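PDB 3MCZ: O-methyltransferase from Burkholderia thailandensis, which probably transfers methyl groups from S-adenosylmethionine to a hydroxyl group of a substrate, as O-methyltransferases do, and probably works as a dimer. Local coordinates for residues A[166-171]-A[191-196]; A[250-255]-A[281-286]; A[175-180]-A[199-204]. All blocks are in the same frame, centred on the assembly; numbering follows the deposited sequence. Where two conformers were deposited one is given.

The three contacts lie in the Rossmann-like methyltransferase fold, a seven-stranded sheet with helices on its faces. Contact 1 opens at 166-171, near the end of helix 150-172, and contact 3 opens soon after, at 175-180, in the loop leading to strand 182-186. Contact 1 closes at 191-196 and contact 3 at 199-204, so the two cross: both ends of helix 192-200 are tied to the chain just before the first strand of the sheet. Contact 2 follows in series, 250-255 pairing with 281-286 after a helical excursion. Tyr193 of contact 1 packs on Leu286 of contact 2, and Phe177 of contact 3 on Val251 and Leu284.

Contact 1: A[166-171]-A[191-196]; sequences PMVDVV and GTYLAQ
Two helices of the Rossmann-like methyltransferase fold meet here: the last turns of helix 150-172, which precedes the first strand of the sheet, and the start of helix 192-200, which follows that strand. Gly191 is the N-cap of the second helix, and its positive phi of 91° suits glycine; in related enzymes the glycine-rich loop at this point binds S-adenosylmethionine. The helix segments run in broadly the same direction, crossing at -40° with their axes 9.1 Å apart.

Val168 faces Tyr193 at the middle. Its CG1 is anti to the backbone N, which leaves CG2 beside that N and above the phenol ring. CG2 lies 3.7 Å from the ring centroid of Tyr193, almost on the ring normal, a CH-pi contact that a branched, compact side chain can make without pushing the helices apart. The other branch serves a second partner, with Val168 CG1 3.5 Å from Gln196 CG, while Thr192 CG2 comes up to Val168 CG2 at 3.9 Å. Val171, one turn on, brings CG2 to within 4.0 Å of Tyr193 CD2 and crosses the tyrosine side chain at about a right angle.

Met167, present as selenomethionine, runs alongside Tyr193 and points the same way. Its chain bends at the last torsion (chi3 -37°), so that CE turns to the phenol tip, 3.5 Å from Tyr193 OH. The long, flexible chain follows the ring to its hydroxyl end, and Leu286 of the sheet lies against both.

At the outer margin Asp169 and Gln196 lie side by side. Gln165, a turn back from Asp169, donates NE2 to both, which reconciles two acceptors: Asp169 OD1 and Gln196 OE1 are 3.6 Å apart.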
loop_
_atom_site.group_PDB
_atom_site.type_symbol
_atom_site.label_atom_id
_atom_site.label_comp_id
_atom_site.label_asym_id
_atom_site.label_seq_id
_atom_site.Cartn_x
_atom_site.Cartn_y
_atom_site.Cartn_z
ATOM N N PRO A 166 -10.513 22.272 3.041
ATOM C CA PRO A 166 -11.118 22.470 4.374
ATOM C C PRO A 166 -10.432 23.555 5.155
ATOM O O PRO A 166 -11.097 24.346 5.781
ATOM C CB PRO A 166 -10.926 21.122 5.063
ATOM C CG PRO A 166 -10.854 20.126 3.935
ATOM C CD PRO A 166 -10.212 20.854 2.770
HETATM N N MSE A 167 -9.101 23.608 5.097
HETATM C CA MSE A 167 -8.400 24.621 5.854
HETATM C C MSE A 167 -8.491 25.987 5.217
HETATM O O MSE A 167 -8.517 26.964 5.923
HETATM C CB MSE A 167 -6.967 24.248 6.087
HETATM C CG MSE A 167 -6.883 23.341 7.235
HETATM SE SE MSE A 167 -5.407 22.270 6.958
HETATM C CE MSE A 167 -5.524 22.034 5.023
ATOM N N VAL A 168 -8.576 26.040 3.885
ATOM C CA VAL A 168 -8.802 27.310 3.164
ATOM C C VAL A 168 -10.043 28.035 3.676
ATOM O O VAL A 168 -10.025 29.241 3.923
ATOM C CB VAL A 168 -8.931 27.095 1.643
ATOM C CG1 VAL A 168 -9.295 28.387 0.991
ATOM C CG2 VAL A 168 -7.587 26.531 1.063
ATOM N N ASP A 169 -11.118 27.288 3.855
ATOM C CA ASP A 169 -12.380 27.860 4.335
ATOM C C ASP A 169 -12.241 28.433 5.749
ATOM O O ASP A 169 -12.756 29.513 6.022
ATOM C CB ASP A 169 -13.488 26.805 4.288
ATOM C CG ASP A 169 -13.643 26.174 2.899
ATOM O OD1 ASP A 169 -13.301 26.848 1.895
ATOM O OD2 ASP A 169 -14.100 25.011 2.811
ATOM N N VAL A 170 -11.489 27.753 6.617
ATOM C CA VAL A 170 -11.236 28.259 7.975
ATOM C C VAL A 170 -10.341 29.482 7.987
ATOM O O VAL A 170 -10.646 30.475 8.645
ATOM C CB VAL A 170 -10.654 27.178 8.894
ATOM C CG1 VAL A 170 -10.162 27.794 10.202
ATOM C CG2 VAL A 170 -11.697 26.099 9.155
ATOM N N VAL A 171 -9.248 29.447 7.229
ATOM C CA VAL A 171 -8.364 30.604 7.155
ATOM C C VAL A 171 -9.110 31.843 6.643
ATOM O O VAL A 171 -8.956 32.951 7.182
ATOM C CB VAL A 171 -7.119 30.296 6.271
ATOM C CG1 VAL A 171 -6.340 31.552 5.934
ATOM C CG2 VAL A 171 -6.233 29.306 6.994
ATOM N N GLY A 191 -1.962 29.021 -4.443
ATOM C CA GLY A 191 -2.466 30.323 -4.041
ATOM C C GLY A 191 -3.916 30.335 -3.615
ATOM O O GLY A 191 -4.545 31.411 -3.576
ATOM N N THR A 192 -4.446 29.155 -3.274
ATOM C CA THR A 192 -5.863 29.038 -2.992
ATOM C C THR A 192 -6.228 29.769 -1.697
ATOM O O THR A 192 -7.313 30.335 -1.619
ATOM C CB THR A 192 -6.325 27.555 -2.973
ATOM O OG1 THR A 192 -6.020 26.970 -4.251
ATOM C CG2 THR A 192 -7.789 27.453 -2.766
ATOM N N TYR A 193 -5.338 29.781 -0.704
ATOM C CA TYR A 193 -5.662 30.478 0.545
ATOM C C TYR A 193 -5.819 31.979 0.258
ATOM O O TYR A 193 -6.811 32.585 0.647
ATOM C CB TYR A 193 -4.613 30.274 1.626
ATOM C CG TYR A 193 -4.470 28.835 2.142
ATOM C CD1 TYR A 193 -3.637 27.912 1.494
ATOM C CD2 TYR A 193 -5.144 28.417 3.272
ATOM C CE1 TYR A 193 -3.504 26.611 1.965
ATOM C CE2 TYR A 193 -5.032 27.111 3.751
ATOM C CZ TYR A 193 -4.203 26.208 3.097
ATOM O OH TYR A 193 -4.073 24.908 3.576
ATOM N N LEU A 194 -4.857 32.563 -0.436
ATOM C CA LEU A 194 -4.915 34.005 -0.680
ATOM C C LEU A 194 -6.128 34.397 -1.501
ATOM O O LEU A 194 -6.814 35.358 -1.169
ATOM C CB LEU A 194 -3.653 34.474 -1.370
ATOM C CG LEU A 194 -3.624 35.984 -1.612
ATOM C CD1 LEU A 194 -3.626 36.731 -0.263
ATOM C CD2 LEU A 194 -2.432 36.365 -2.420
ATOM N N ALA A 195 -6.393 33.643 -2.572
ATOM C CA ALA A 195 -7.496 33.930 -3.451
ATOM C C ALA A 195 -8.824 33.883 -2.697
ATOM O O ALA A 195 -9.671 34.761 -2.873
ATOM C CB ALA A 195 -7.504 32.946 -4.649
ATOM N N GLN A 196 -9.019 32.865 -1.858
ATOM C CA GLN A 196 -10.282 32.718 -1.156
ATOM C C GLN A 196 -10.435 33.809 -0.101
ATOM O O GLN A 196 -11.541 34.278 0.147
ATOM C CB GLN A 196 -10.399 31.331 -0.526
ATOM C CG GLN A 196 -10.825 30.260 -1.503
ATOM C CD GLN A 196 -12.313 30.001 -1.452
ATOM O OE1 GLN A 196 -12.757 28.985 -0.913
ATOM N NE2 GLN A 196 -13.095 30.919 -1.996
#

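Contact 2: A[250-255]-A[281-286]; sequences DVVMLN and GALLIL
Neighbouring parallel strands of the central Rossmann-like sheet, 251-255 and 281-286, pair here in register, and their side chains alternate between its two faces. Val251, Met253 and Asn255 share a face with Ala282, Leu284 and Leu286, the face on which helix 192-200 lies; Val252, Leu254, Leu283 and Ile285 point the opposite way.

On the helix-covered face Val251 and Leu284 cross obliquely, CG1 meeting CD1 at 3.9 Å. On the reverse face Val252 also crosses Leu283 obliquely, CG1 to CD1 3.9 Å, whereas Leu254 and Ile285 run side by side. Beta-branched and leucine residues suit these buried strands, which strands 182-186 and 341-347 flank.

Five backbone hydrogen bonds join the pair. The straightest, Leu254 N to Leu284 O, is 2.8 Å at 171°. At the start, Gly281 has no side chain to crowd the carbonyl, its CA being only 3.0 Å from Asp250 O. At the far end the bond from Leu286 N to Leu254 O stretches to 3.3 Å, its donor above the carbonyl plane, and a water bridges Leu254 O to Leu286 O. The buried amide of Asn255 finds no partner for ND2, which rests 3.6 Å from Leu286 CB.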
loop_
_atom_site.group_PDB
_atom_site.type_symbol
_atom_site.label_atom_id
_atom_site.label_comp_id
_atom_site.label_asym_id
_atom_site.label_seq_id
_atom_site.Cartn_x
_atom_site.Cartn_y
_atom_site.Cartn_z
ATOM N N ASP A 250 -0.287 43.712 6.508
ATOM C CA ASP A 250 -1.086 43.513 7.718
ATOM C C ASP A 250 -1.168 42.042 8.143
ATOM O O ASP A 250 -1.213 41.739 9.336
ATOM C CB ASP A 250 -2.486 44.061 7.490
ATOM C CG ASP A 250 -2.472 45.562 7.241
ATOM O OD1 ASP A 250 -1.745 46.250 7.993
ATOM O OD2 ASP A 250 -3.134 46.045 6.275
ATOM N N VAL A 251 -1.231 41.159 7.159
ATOM C CA VAL A 251 -1.248 39.725 7.357
ATOM C C VAL A 251 -0.237 39.037 6.450
ATOM O O VAL A 251 -0.166 39.279 5.237
ATOM C CB VAL A 251 -2.655 39.088 7.176
ATOM C CG1 VAL A 251 -2.593 37.566 7.493
ATOM C CG2 VAL A 251 -3.678 39.753 8.061
ATOM N N VAL A 252 0.608 38.193 7.055
ATOM C CA VAL A 252 1.629 37.456 6.327
ATOM C C VAL A 252 1.329 35.986 6.568
ATOM O O VAL A 252 1.075 35.584 7.692
ATOM C CB VAL A 252 3.056 37.829 6.832
ATOM C CG1 VAL A 252 4.147 36.980 6.149
ATOM C CG2 VAL A 252 3.300 39.358 6.668
HETATM N N MSE A 253 1.342 35.163 5.518
HETATM C CA MSE A 253 0.973 33.767 5.689
HETATM C C MSE A 253 2.114 32.841 5.266
HETATM O O MSE A 253 2.731 33.069 4.248
HETATM C CB MSE A 253 -0.276 33.437 4.867
HETATM C CG MSE A 253 -1.422 34.349 5.100
HETATM SE SE MSE A 253 -3.083 33.725 4.338
HETATM C CE MSE A 253 -2.707 34.002 2.531
ATOM N N LEU A 254 2.318 31.805 6.069
ATOM C CA LEU A 254 3.201 30.675 5.810
ATOM C C LEU A 254 2.355 29.412 5.949
ATOM O O LEU A 254 2.327 28.803 7.009
ATOM C CB LEU A 254 4.288 30.611 6.866
ATOM C CG LEU A 254 5.587 31.360 6.676
ATOM C CD1 LEU A 254 6.387 31.265 7.983
ATOM C CD2 LEU A 254 6.430 30.824 5.447
ATOM N N ASN A 255 1.660 29.015 4.896
ATOM C CA ASN A 255 0.661 27.963 5.051
ATOM C C ASN A 255 1.200 26.633 4.559
ATOM O O ASN A 255 1.532 26.518 3.387
ATOM C CB ASN A 255 -0.605 28.328 4.280
ATOM C CG ASN A 255 -1.340 29.502 4.899
ATOM O OD1 ASN A 255 -1.879 30.352 4.184
ATOM N ND2 ASN A 255 -1.336 29.571 6.233
ATOM N N GLY A 281 -0.721 43.745 13.143
ATOM C CA GLY A 281 -0.940 42.716 12.130
ATOM C C GLY A 281 -0.700 41.315 12.683
ATOM O O GLY A 281 -0.469 41.122 13.875
ATOM N N ALA A 282 -0.739 40.338 11.793
ATOM C CA ALA A 282 -0.634 38.933 12.196
ATOM C C ALA A 282 0.188 38.130 11.212
ATOM O O ALA A 282 0.129 38.344 9.995
ATOM C CB ALA A 282 -2.044 38.292 12.339
ATOM N N LEU A 283 0.922 37.181 11.768
ATOM C CA LEU A 283 1.582 36.132 11.020
ATOM C C LEU A 283 0.769 34.839 11.213
ATOM O O LEU A 283 0.476 34.437 12.370
ATOM C CB LEU A 283 3.003 35.922 11.582
ATOM C CG LEU A 283 3.781 34.737 10.978
ATOM C CD1 LEU A 283 3.920 34.853 9.442
ATOM C CD2 LEU A 283 5.161 34.544 11.627
ATOM N N LEU A 284 0.391 34.194 10.105
ATOM C CA LEU A 284 -0.369 32.954 10.163
ATOM C C LEU A 284 0.523 31.825 9.707
ATOM O O LEU A 284 1.141 31.916 8.649
ATOM C CB LEU A 284 -1.601 32.988 9.262
ATOM C CG LEU A 284 -2.583 34.138 9.471
ATOM C CD1 LEU A 284 -3.802 33.993 8.543
ATOM C CD2 LEU A 284 -3.020 34.299 10.946
ATOM N N ILE A 285 0.604 30.776 10.518
ATOM C CA ILE A 285 1.309 29.569 10.122
ATOM C C ILE A 285 0.401 28.362 10.292
ATOM O O ILE A 285 -0.023 28.053 11.377
ATOM C CB ILE A 285 2.579 29.336 10.936
ATOM C CG1 ILE A 285 3.530 30.557 10.869
ATOM C CG2 ILE A 285 3.275 28.014 10.447
ATOM C CD1 ILE A 285 4.756 30.485 11.811
ATOM N N LEU A 286 0.112 27.695 9.187
ATOM C CA LEU A 286 -0.666 26.487 9.203
ATOM C C LEU A 286 0.319 25.324 9.121
ATOM O O LEU A 286 1.160 25.274 8.226
ATOM C CB LEU A 286 -1.572 26.478 7.993
ATOM C CG LEU A 286 -2.558 25.337 7.907
ATOM C CD1 LEU A 286 -3.549 25.374 9.081
ATOM C CD2 LEU A 286 -3.288 25.464 6.551
HETATM O O HOH W 1 3.797 26.071 7.442
#

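Contact 3: A[175-180]-A[199-204]; sequences GVFARA and RRHPQL
Two type I beta turns, Phe177 to Ala180 and His201 to Leu204, face each other, with the CA atoms of Ala178 and His201 6.9 Å apart. Both belong to the Rossmann-like methyltransferase fold: the first leads into strand 182-186, and the second carries the chain from helix 192-200 into strand 205-210.

His201, the first residue to leave the helix, turns one face of its imidazole to Phe177 CB. That carbon sits 3.6 Å from the centroid of the His201 ring in a CH-pi contact, and Arg200 CG lies over the opposite face, toward its rim. The two aromatic rings themselves meet obliquely, their planes turned 38° to each other. A histidine fits here because it is flat on its faces yet polar at its rim: His201 NE2 is hydrogen-bonded to Ser172 O, which fixes the turn of the ring.

The phenylalanine ring leads away into the core, toward Val251 and Met253 of the sheet. Leu204 follows it inward and splits its branches between two partners: CD1 meets Phe177 CD1 at 3.8 Å, and CD2 lies against the Ala180 carbonyl, 3.3 Å from Ala180 O. The short side chain of Ala180 lets that methyl come close to the backbone, with Ala180 CB beside it.

Gln203 supplies the polar link. Its CG takes the crowded position between the backbone N and the carbonyl carbon (chi1 83°), and a bend at chi2 (-74°) swings the amide back over the first turn. Ala180 O then lies almost in the amide plane, though the donor stands above the carbonyl plane, and Gln203 NE2 gives it a hydrogen bond of 3.1 Å.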
loop_
_atom_site.group_PDB
_atom_site.type_symbol
_atom_site.label_atom_id
_atom_site.label_comp_id
_atom_site.label_asym_id
_atom_site.label_seq_id
_atom_site.Cartn_x
_atom_site.Cartn_y
_atom_site.Cartn_z
ATOM N N GLY A 175 -10.701 36.435 11.865
ATOM C CA GLY A 175 -10.968 37.834 12.183
ATOM C C GLY A 175 -9.847 38.816 11.880
ATOM O O GLY A 175 -10.095 40.018 11.739
ATOM N N VAL A 176 -8.626 38.331 11.711
ATOM C CA VAL A 176 -7.511 39.211 11.438
ATOM C C VAL A 176 -7.643 39.893 10.074
ATOM O O VAL A 176 -6.933 40.847 9.814
ATOM C CB VAL A 176 -6.151 38.470 11.492
ATOM C CG1 VAL A 176 -5.920 37.872 12.900
ATOM C CG2 VAL A 176 -6.043 37.414 10.335
ATOM N N PHE A 177 -8.522 39.390 9.210
ATOM C CA PHE A 177 -8.667 39.933 7.847
ATOM C C PHE A 177 -9.633 41.101 7.749
ATOM O O PHE A 177 -9.485 41.904 6.850
ATOM C CB PHE A 177 -9.085 38.839 6.853
ATOM C CG PHE A 177 -8.002 37.831 6.589
ATOM C CD1 PHE A 177 -6.811 38.212 5.986
ATOM C CD2 PHE A 177 -8.151 36.507 6.983
ATOM C CE1 PHE A 177 -5.798 37.307 5.793
ATOM C CE2 PHE A 177 -7.116 35.574 6.759
ATOM C CZ PHE A 177 -5.951 35.968 6.156
ATOM N N ALA A 178 -10.568 41.227 8.702
ATOM C CA ALA A 178 -11.716 42.147 8.583
ATOM C C ALA A 178 -11.256 43.611 8.496
ATOM O O ALA A 178 -11.810 44.369 7.727
ATOM C CB ALA A 178 -12.686 41.977 9.785
ATOM N N ARG A 179 -10.216 43.980 9.257
ATOM C CA ARG A 179 -9.712 45.355 9.278
ATOM C C ARG A 179 -8.326 45.488 8.617
ATOM O O ARG A 179 -7.686 46.542 8.701
ATOM C CB ARG A 179 -9.645 45.883 10.714
ATOM C CG ARG A 179 -10.959 45.896 11.517
ATOM C CD ARG A 179 -11.857 47.044 11.170
ATOM N NE ARG A 179 -13.052 47.126 12.038
ATOM C CZ ARG A 179 -14.169 47.802 11.732
ATOM N NH1 ARG A 179 -14.267 48.476 10.577
ATOM N NH2 ARG A 179 -15.206 47.815 12.579
ATOM N N ALA A 180 -7.863 44.405 8.007
ATOM C CA ALA A 180 -6.597 44.369 7.295
ATOM C C ALA A 180 -6.815 45.011 5.892
ATOM O O ALA A 180 -7.959 45.149 5.414
ATOM C CB ALA A 180 -6.133 42.953 7.157
ATOM N N ARG A 199 -11.458 37.002 -1.957
ATOM C CA ARG A 199 -12.837 36.945 -2.458
ATOM C C ARG A 199 -13.814 37.406 -1.409
ATOM O O ARG A 199 -14.758 38.142 -1.693
ATOM C CB ARG A 199 -13.219 35.517 -2.841
ATOM C CG ARG A 199 -12.677 35.069 -4.201
ATOM C CD ARG A 199 -13.793 34.589 -5.136
ATOM N NE ARG A 199 -13.862 33.125 -5.198
ATOM C CZ ARG A 199 -14.626 32.349 -4.422
ATOM N NH1 ARG A 199 -14.583 31.030 -4.595
ATOM N NH2 ARG A 199 -15.440 32.869 -3.490
ATOM N N ARG A 200 -13.525 36.990 -0.181
ATOM C CA ARG A 200 -14.378 37.209 0.957
ATOM C C ARG A 200 -14.211 38.619 1.558
ATOM O O ARG A 200 -15.093 39.111 2.262
ATOM C CB ARG A 200 -14.022 36.131 1.987
ATOM C CG ARG A 200 -14.422 36.451 3.353
ATOM C CD ARG A 200 -14.941 35.279 4.085
ATOM N NE ARG A 200 -15.928 35.683 5.082
ATOM C CZ ARG A 200 -16.400 34.852 6.012
ATOM N NH1 ARG A 200 -17.296 35.295 6.899
ATOM N NH2 ARG A 200 -15.986 33.580 6.053
ATOM N N HIS A 201 -13.068 39.234 1.296
ATOM C CA HIS A 201 -12.679 40.497 1.916
ATOM C C HIS A 201 -12.280 41.503 0.841
ATOM O O HIS A 201 -11.099 41.630 0.507
ATOM C CB HIS A 201 -11.514 40.260 2.898
ATOM C CG HIS A 201 -11.866 39.376 4.064
ATOM N ND1 HIS A 201 -12.596 39.814 5.152
ATOM C CD2 HIS A 201 -11.599 38.068 4.297
ATOM C CE1 HIS A 201 -12.737 38.819 6.014
ATOM N NE2 HIS A 201 -12.153 37.751 5.514
ATOM N N PRO A 202 -13.266 42.242 0.278
ATOM C CA PRO A 202 -13.012 43.062 -0.917
ATOM C C PRO A 202 -12.016 44.198 -0.720
ATOM O O PRO A 202 -11.498 44.730 -1.703
ATOM C CB PRO A 202 -14.402 43.626 -1.251
ATOM C CG PRO A 202 -15.342 42.791 -0.552
ATOM C CD PRO A 202 -14.686 42.241 0.647
ATOM N N GLN A 203 -11.766 44.589 0.531
ATOM C CA GLN A 203 -10.793 45.633 0.824
ATOM C C GLN A 203 -9.340 45.190 0.712
ATOM O O GLN A 203 -8.426 46.024 0.818
ATOM C CB GLN A 203 -11.032 46.210 2.229
ATOM C CG GLN A 203 -10.424 45.433 3.391
ATOM C CD GLN A 203 -11.115 44.139 3.775
ATOM O OE1 GLN A 203 -12.151 43.719 3.212
ATOM N NE2 GLN A 203 -10.546 43.495 4.790
ATOM N N LEU A 204 -9.099 43.888 0.585
ATOM C CA LEU A 204 -7.733 43.365 0.637
ATOM C C LEU A 204 -7.079 43.327 -0.770
ATOM O O LEU A 204 -7.728 43.044 -1.772
ATOM C CB LEU A 204 -7.716 41.929 1.213
ATOM C CG LEU A 204 -8.112 41.696 2.672
ATOM C CD1 LEU A 204 -8.052 40.208 3.033
ATOM C CD2 LEU A 204 -7.211 42.483 3.596
#